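Local atomic coordinates of Adp-heptose LPS heptosyltransferase II (Escherichia coli, PDB entry 1PSW), a protein that transfers the second heptose from ADP-heptose onto the heptosyl-Kdo2-lipid A module during assembly of the lipopolysaccharide inner core. Residues L176-P187 with L209-F219. Sequence-based numbering, arbitrary orientation.
Sequences LSSERPMIGFCP and LIDEGYQVVLF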
ATOM      1  N   LEU A 176      10.476 -20.085   7.667  1.00 20.72           N
ATOM      2  CA  LEU A 176      11.146 -19.929   6.390  1.00 22.85           C
ATOM      3  C   LEU A 176      12.618 -20.277   6.531  1.00 23.59           C
ATOM      4  O   LEU A 176      13.259 -19.923   7.523  1.00 23.77           O
ATOM      5  CB  LEU A 176      11.000 -18.494   5.881  1.00 21.54           C
ATOM      6  CG  LEU A 176       9.573 -18.067   5.539  1.00 23.02           C
ATOM      7  CD1 LEU A 176       9.548 -16.593   5.153  1.00 21.89           C
ATOM      8  CD2 LEU A 176       9.047 -18.928   4.398  1.00 23.09           C
ATOM      9  N   SER A 177      13.144 -20.976   5.531  1.00 24.75           N
ATOM     10  CA  SER A 177      14.543 -21.384   5.516  1.00 25.85           C
ATOM     11  C   SER A 177      15.451 -20.284   4.986  1.00 26.16           C
ATOM     12  O   SER A 177      15.076 -19.546   4.076  1.00 26.11           O
ATOM     13  CB  SER A 177      14.711 -22.627   4.642  1.00 25.56           C
ATOM     14  OG  SER A 177      16.087 -22.932   4.466  1.00 26.64           O
ATOM     15  N   SER A 178      16.652 -20.178   5.549  1.00 27.71           N
ATOM     16  CA  SER A 178      17.614 -19.178   5.101  1.00 29.24           C
ATOM     17  C   SER A 178      18.570 -19.816   4.097  1.00 28.79           C
ATOM     18  O   SER A 178      19.504 -19.171   3.626  1.00 28.70           O
ATOM     19  CB  SER A 178      18.422 -18.635   6.283  1.00 31.44           C
ATOM     20  OG  SER A 178      17.575 -18.098   7.290  1.00 35.01           O
ATOM     21  N   GLU A 179      18.337 -21.085   3.774  1.00 29.04           N
ATOM     22  CA  GLU A 179      19.197 -21.794   2.835  1.00 29.35           C
ATOM     23  C   GLU A 179      19.038 -21.342   1.380  1.00 29.59           C
ATOM     24  O   GLU A 179      19.806 -21.757   0.512  1.00 28.35           O
ATOM     25  CB  GLU A 179      18.965 -23.308   2.950  1.00 32.90           C
ATOM     26  CG  GLU A 179      19.494 -23.925   4.250  1.00 37.11           C
ATOM     27  CD  GLU A 179      19.234 -25.424   4.355  1.00 40.18           C
ATOM     28  OE1 GLU A 179      19.631 -26.167   3.432  1.00 40.91           O
ATOM     29  OE2 GLU A 179      18.636 -25.866   5.364  1.00 41.52           O
ATOM     30  N   ARG A 180      18.048 -20.499   1.106  1.00 27.57           N
ATOM     31  CA  ARG A 180      17.848 -19.998  -0.251  1.00 27.03           C
ATOM     32  C   ARG A 180      17.167 -18.632  -0.253  1.00 25.79           C
ATOM     33  O   ARG A 180      16.296 -18.360   0.579  1.00 24.85           O
ATOM     34  CB  ARG A 180      17.049 -21.015  -1.093  1.00 28.70           C
ATOM     35  CG  ARG A 180      17.949 -22.095  -1.702  1.00 32.08           C
ATOM     36  CD  ARG A 180      17.231 -23.383  -2.093  1.00 34.33           C
ATOM     37  NE  ARG A 180      16.237 -23.194  -3.136  1.00 33.16           N
ATOM     38  CZ  ARG A 180      16.089 -23.988  -4.195  1.00 32.61           C
ATOM     39  NH1 ARG A 180      16.873 -25.043  -4.373  1.00 30.64           N
ATOM     40  NH2 ARG A 180      15.148 -23.724  -5.090  1.00 28.78           N
ATOM     41  N   PRO A 181      17.587 -17.740  -1.170  1.00 23.05           N
ATOM     42  CA  PRO A 181      17.012 -16.395  -1.286  1.00 22.72           C
ATOM     43  C   PRO A 181      15.535 -16.479  -1.652  1.00 21.40           C
ATOM     44  O   PRO A 181      15.111 -17.416  -2.330  1.00 21.28           O
ATOM     45  CB  PRO A 181      17.866 -15.743  -2.375  1.00 22.03           C
ATOM     46  CG  PRO A 181      18.309 -16.909  -3.210  1.00 23.87           C
ATOM     47  CD  PRO A 181      18.666 -17.930  -2.155  1.00 24.64           C
HETATM   48  N   MSE A 182      14.759 -15.495  -1.214  1.00 19.72           N
HETATM   49  CA  MSE A 182      13.331 -15.501  -1.459  1.00 20.70           C
HETATM   50  C   MSE A 182      12.806 -14.496  -2.466  1.00 18.33           C
HETATM   51  O   MSE A 182      13.269 -13.356  -2.553  1.00 17.04           O
HETATM   52  CB  MSE A 182      12.576 -15.264  -0.151  1.00 22.15           C
HETATM   53  CG  MSE A 182      13.157 -15.993   1.038  1.00 33.84           C
HETATM   54 SE   MSE A 182      12.184 -15.602   2.666  1.00 50.99          SE
HETATM   55  CE  MSE A 182      12.597 -13.755   2.849  1.00 41.24           C
ATOM     56  N   ILE A 183      11.805 -14.936  -3.212  1.00 16.73           N
ATOM     57  CA  ILE A 183      11.126 -14.086  -4.173  1.00 16.04           C
ATOM     58  C   ILE A 183       9.702 -14.073  -3.627  1.00 16.95           C
ATOM     59  O   ILE A 183       9.163 -15.119  -3.258  1.00 17.96           O
ATOM     60  CB  ILE A 183      11.130 -14.696  -5.582  1.00 17.33           C
ATOM     61  CG1 ILE A 183      12.577 -14.801  -6.103  1.00 17.67           C
ATOM     62  CG2 ILE A 183      10.265 -13.845  -6.506  1.00 17.46           C
ATOM     63  CD1 ILE A 183      13.242 -13.457  -6.366  1.00 19.97           C
ATOM     64  N   GLY A 184       9.102 -12.895  -3.538  1.00 15.26           N
ATOM     65  CA  GLY A 184       7.748 -12.825  -3.032  1.00 14.61           C
ATOM     66  C   GLY A 184       6.735 -12.584  -4.140  1.00 15.34           C
ATOM     67  O   GLY A 184       7.006 -11.834  -5.071  1.00 13.50           O
ATOM     68  N   PHE A 185       5.581 -13.247  -4.050  1.00 15.31           N
ATOM     69  CA  PHE A 185       4.489 -13.090  -5.019  1.00 16.13           C
ATOM     70  C   PHE A 185       3.281 -12.512  -4.279  1.00 17.15           C
ATOM     71  O   PHE A 185       3.022 -12.872  -3.134  1.00 18.02           O
ATOM     72  CB  PHE A 185       4.045 -14.445  -5.611  1.00 15.77           C
ATOM     73  CG  PHE A 185       5.020 -15.078  -6.578  1.00 16.27           C
ATOM     74  CD1 PHE A 185       6.204 -14.447  -6.926  1.00 16.47           C
ATOM     75  CD2 PHE A 185       4.727 -16.320  -7.149  1.00 14.33           C
ATOM     76  CE1 PHE A 185       7.102 -15.040  -7.831  1.00 13.90           C
ATOM     77  CE2 PHE A 185       5.608 -16.926  -8.050  1.00 16.62           C
ATOM     78  CZ  PHE A 185       6.798 -16.281  -8.392  1.00 16.04           C
ATOM     79  N   CYS A 186       2.537 -11.631  -4.938  1.00 17.39           N
ATOM     80  CA  CYS A 186       1.326 -11.038  -4.367  1.00 19.91           C
ATOM     81  C   CYS A 186       0.282 -11.244  -5.461  1.00 20.36           C
ATOM     82  O   CYS A 186      -0.049 -10.322  -6.198  1.00 20.72           O
ATOM     83  CB  CYS A 186       1.527  -9.544  -4.106  1.00 19.74           C
ATOM     84  SG  CYS A 186       2.861  -9.141  -2.953  1.00 25.14           S
ATOM     85  N   PRO A 187      -0.256 -12.469  -5.574  1.00 21.39           N
ATOM     86  CA  PRO A 187      -1.256 -12.871  -6.572  1.00 21.93           C
ATOM     87  C   PRO A 187      -2.672 -12.307  -6.479  1.00 21.83           C
ATOM     88  O   PRO A 187      -3.447 -12.437  -7.429  1.00 23.64           O
ATOM     89  CB  PRO A 187      -1.231 -14.389  -6.469  1.00 22.57           C
ATOM     90  CG  PRO A 187      -1.052 -14.598  -5.003  1.00 23.85           C
ATOM     91  CD  PRO A 187       0.014 -13.574  -4.636  1.00 22.11           C
ATOM     92  N   LEU A 209      11.653 -20.158 -11.037  1.00 20.50           N
ATOM     93  CA  LEU A 209      12.469 -19.530  -9.998  1.00 20.74           C
ATOM     94  C   LEU A 209      13.092 -20.552  -9.051  1.00 21.38           C
ATOM     95  O   LEU A 209      14.258 -20.436  -8.670  1.00 19.61           O
ATOM     96  CB  LEU A 209      11.636 -18.512  -9.206  1.00 20.86           C
ATOM     97  CG  LEU A 209      11.303 -17.212  -9.948  1.00 21.51           C
ATOM     98  CD1 LEU A 209      10.309 -16.365  -9.150  1.00 19.23           C
ATOM     99  CD2 LEU A 209      12.588 -16.442 -10.193  1.00 22.08           C
ATOM    100  N   ILE A 210      12.308 -21.551  -8.666  1.00 21.85           N
ATOM    101  CA  ILE A 210      12.800 -22.594  -7.781  1.00 23.75           C
ATOM    102  C   ILE A 210      13.920 -23.343  -8.495  1.00 27.04           C
ATOM    103  O   ILE A 210      14.892 -23.787  -7.878  1.00 26.98           O
ATOM    104  CB  ILE A 210      11.666 -23.559  -7.413  1.00 23.71           C
ATOM    105  CG1 ILE A 210      10.664 -22.821  -6.517  1.00 21.01           C
ATOM    106  CG2 ILE A 210      12.223 -24.805  -6.735  1.00 24.19           C
ATOM    107  CD1 ILE A 210       9.383 -23.569  -6.265  1.00 22.02           C
ATOM    108  N   ASP A 211      13.791 -23.466  -9.810  1.00 28.09           N
ATOM    109  CA  ASP A 211      14.809 -24.151 -10.583  1.00 31.32           C
ATOM    110  C   ASP A 211      16.086 -23.309 -10.654  1.00 30.96           C
ATOM    111  O   ASP A 211      17.170 -23.851 -10.868  1.00 31.51           O
ATOM    112  CB  ASP A 211      14.296 -24.456 -11.989  1.00 34.78           C
ATOM    113  CG  ASP A 211      15.299 -25.237 -12.811  1.00 40.76           C
ATOM    114  OD1 ASP A 211      15.694 -26.343 -12.378  1.00 43.45           O
ATOM    115  OD2 ASP A 211      15.695 -24.747 -13.890  1.00 43.08           O
ATOM    116  N   GLU A 212      15.957 -21.994 -10.471  1.00 29.00           N
ATOM    117  CA  GLU A 212      17.113 -21.098 -10.494  1.00 27.34           C
ATOM    118  C   GLU A 212      17.791 -20.997  -9.129  1.00 26.06           C
ATOM    119  O   GLU A 212      18.787 -20.291  -8.978  1.00 26.99           O
ATOM    120  CB  GLU A 212      16.719 -19.687 -10.937  1.00 27.78           C
ATOM    121  CG  GLU A 212      16.319 -19.561 -12.386  1.00 30.51           C
ATOM    122  CD  GLU A 212      16.106 -18.117 -12.809  1.00 31.55           C
ATOM    123  OE1 GLU A 212      16.193 -17.208 -11.955  1.00 30.97           O
ATOM    124  OE2 GLU A 212      15.852 -17.884 -14.008  1.00 33.80           O
ATOM    125  N   GLY A 213      17.240 -21.675  -8.128  1.00 25.99           N
ATOM    126  CA  GLY A 213      17.841 -21.636  -6.805  1.00 24.75           C
ATOM    127  C   GLY A 213      17.143 -20.733  -5.797  1.00 24.22           C
ATOM    128  O   GLY A 213      17.666 -20.509  -4.708  1.00 23.58           O
ATOM    129  N   TYR A 214      15.969 -20.221  -6.150  1.00 23.00           N
ATOM    130  CA  TYR A 214      15.206 -19.354  -5.257  1.00 22.83           C
ATOM    131  C   TYR A 214      14.079 -20.132  -4.583  1.00 22.73           C
ATOM    132  O   TYR A 214      13.786 -21.269  -4.954  1.00 22.86           O
ATOM    133  CB  TYR A 214      14.590 -18.189  -6.055  1.00 22.00           C
ATOM    134  CG  TYR A 214      15.586 -17.175  -6.570  1.00 23.83           C
ATOM    135  CD1 TYR A 214      16.036 -16.134  -5.752  1.00 22.53           C
ATOM    136  CD2 TYR A 214      16.099 -17.263  -7.870  1.00 23.47           C
ATOM    137  CE1 TYR A 214      16.972 -15.210  -6.213  1.00 25.45           C
ATOM    138  CE2 TYR A 214      17.036 -16.341  -8.338  1.00 25.23           C
ATOM    139  CZ  TYR A 214      17.467 -15.322  -7.504  1.00 25.46           C
ATOM    140  OH  TYR A 214      18.399 -14.415  -7.949  1.00 27.91           O
ATOM    141  N   GLN A 215      13.470 -19.525  -3.568  1.00 20.66           N
ATOM    142  CA  GLN A 215      12.309 -20.110  -2.911  1.00 21.40           C
ATOM    143  C   GLN A 215      11.245 -19.029  -3.083  1.00 20.56           C
ATOM    144  O   GLN A 215      11.574 -17.850  -3.230  1.00 19.49           O
ATOM    145  CB  GLN A 215      12.565 -20.408  -1.430  1.00 23.68           C
ATOM    146  CG  GLN A 215      12.801 -19.205  -0.533  1.00 23.20           C
ATOM    147  CD  GLN A 215      12.864 -19.603   0.931  1.00 25.37           C
ATOM    148  OE1 GLN A 215      11.883 -20.095   1.490  1.00 27.45           O
ATOM    149  NE2 GLN A 215      14.021 -19.404   1.557  1.00 22.53           N
ATOM    150  N   VAL A 216       9.979 -19.421  -3.079  1.00 19.83           N
ATOM    151  CA  VAL A 216       8.891 -18.473  -3.285  1.00 18.88           C
ATOM    152  C   VAL A 216       7.990 -18.358  -2.061  1.00 19.49           C
ATOM    153  O   VAL A 216       7.773 -19.330  -1.332  1.00 19.20           O
ATOM    154  CB  VAL A 216       8.054 -18.898  -4.530  1.00 18.90           C
ATOM    155  CG1 VAL A 216       6.838 -17.997  -4.709  1.00 18.43           C
ATOM    156  CG2 VAL A 216       8.941 -18.849  -5.769  1.00 19.72           C
ATOM    157  N   VAL A 217       7.494 -17.148  -1.828  1.00 17.29           N
ATOM    158  CA  VAL A 217       6.597 -16.881  -0.719  1.00 17.58           C
ATOM    159  C   VAL A 217       5.423 -16.094  -1.280  1.00 16.55           C
ATOM    160  O   VAL A 217       5.612 -15.104  -1.984  1.00 16.56           O
ATOM    161  CB  VAL A 217       7.291 -16.042   0.384  1.00 18.96           C
ATOM    162  CG1 VAL A 217       6.333 -15.811   1.549  1.00 18.52           C
ATOM    163  CG2 VAL A 217       8.555 -16.742   0.861  1.00 22.45           C
ATOM    164  N   LEU A 218       4.212 -16.536  -0.957  1.00 16.47           N
ATOM    165  CA  LEU A 218       2.987 -15.896  -1.442  1.00 17.40           C
ATOM    166  C   LEU A 218       2.396 -15.045  -0.329  1.00 17.48           C
ATOM    167  O   LEU A 218       2.163 -15.545   0.770  1.00 18.93           O
ATOM    168  CB  LEU A 218       1.969 -16.970  -1.856  1.00 17.37           C
ATOM    169  CG  LEU A 218       2.541 -18.121  -2.694  1.00 19.87           C
ATOM    170  CD1 LEU A 218       1.508 -19.230  -2.885  1.00 19.73           C
ATOM    171  CD2 LEU A 218       3.003 -17.579  -4.050  1.00 17.53           C
ATOM    172  N   PHE A 219       2.159 -13.766  -0.617  1.00 17.25           N
ATOM    173  CA  PHE A 219       1.589 -12.840   0.361  1.00 17.01           C
ATOM    174  C   PHE A 219       0.179 -12.452  -0.050  1.00 17.89           C
ATOM    175  O   PHE A 219      -0.134 -12.401  -1.241  1.00 16.51           O
ATOM    176  CB  PHE A 219       2.419 -11.554   0.464  1.00 16.67           C
ATOM    177  CG  PHE A 219       3.830 -11.766   0.922  1.00 18.60           C
ATOM    178  CD1 PHE A 219       4.102 -12.102   2.241  1.00 18.17           C
ATOM    179  CD2 PHE A 219       4.893 -11.604   0.033  1.00 18.42           C
ATOM    180  CE1 PHE A 219       5.414 -12.275   2.673  1.00 17.68           C
ATOM    181  CE2 PHE A 219       6.209 -11.774   0.453  1.00 18.65           C
ATOM    182  CZ  PHE A 219       6.469 -12.109   1.775  1.00 18.04           C
TER
HETATM  183  O   HOH W   1      11.416 -22.090   3.319  1.00 24.21           O
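Gln215, on strand 215-218, reaches Ser177 and Arg180 in the chain leading into the parallel strand 182-186; with helix 199-211 the two strands form a beta-alpha-beta unit of the second Rossmann-like domain of this GT-B enzyme. The main chains pair from Gln215 N on Pro181 O to Phe219 N on Phe185 O. From CB outward, the Gln215 side chain meets one partner after another: CB lies 4.0 Å from Pro181 O, and CG, set between its own backbone N and carbonyl carbon (chi1 65°), lies 3.4 Å from Pro181 O and also packs against CG of Met182, a selenomethionine. CD rests against Met182 CG and near Arg180 O. At the tip, NE2 gives one N-H to Arg180 O (2.7 Å, 166°) and the other to Ser177 O (2.7 Å), both acceptors in the amide plane, while OE1 takes a bond from a water that itself accepts from Ser177 N. A leucine here would probably leave the carbonyls of Ser177 and Arg180 without their shared donor and let the 177-180 turn shift. Arg180 returns the grip: NH2 bonds Tyr214 O at 2.8 Å, above that carbonyl's plane, and weakly Ile210 O, where a Schellman motif at Gly213 ends the helix; the Arg180 guanidinium also makes a cation-pi contact with Trp242. On the sheet face toward the helix, Leu209 CD1 touches both Ile183 CG2 and the edge of the Phe185 ring, and Val216 CG1 sits over that ring's face, 3.7 Å from its centroid.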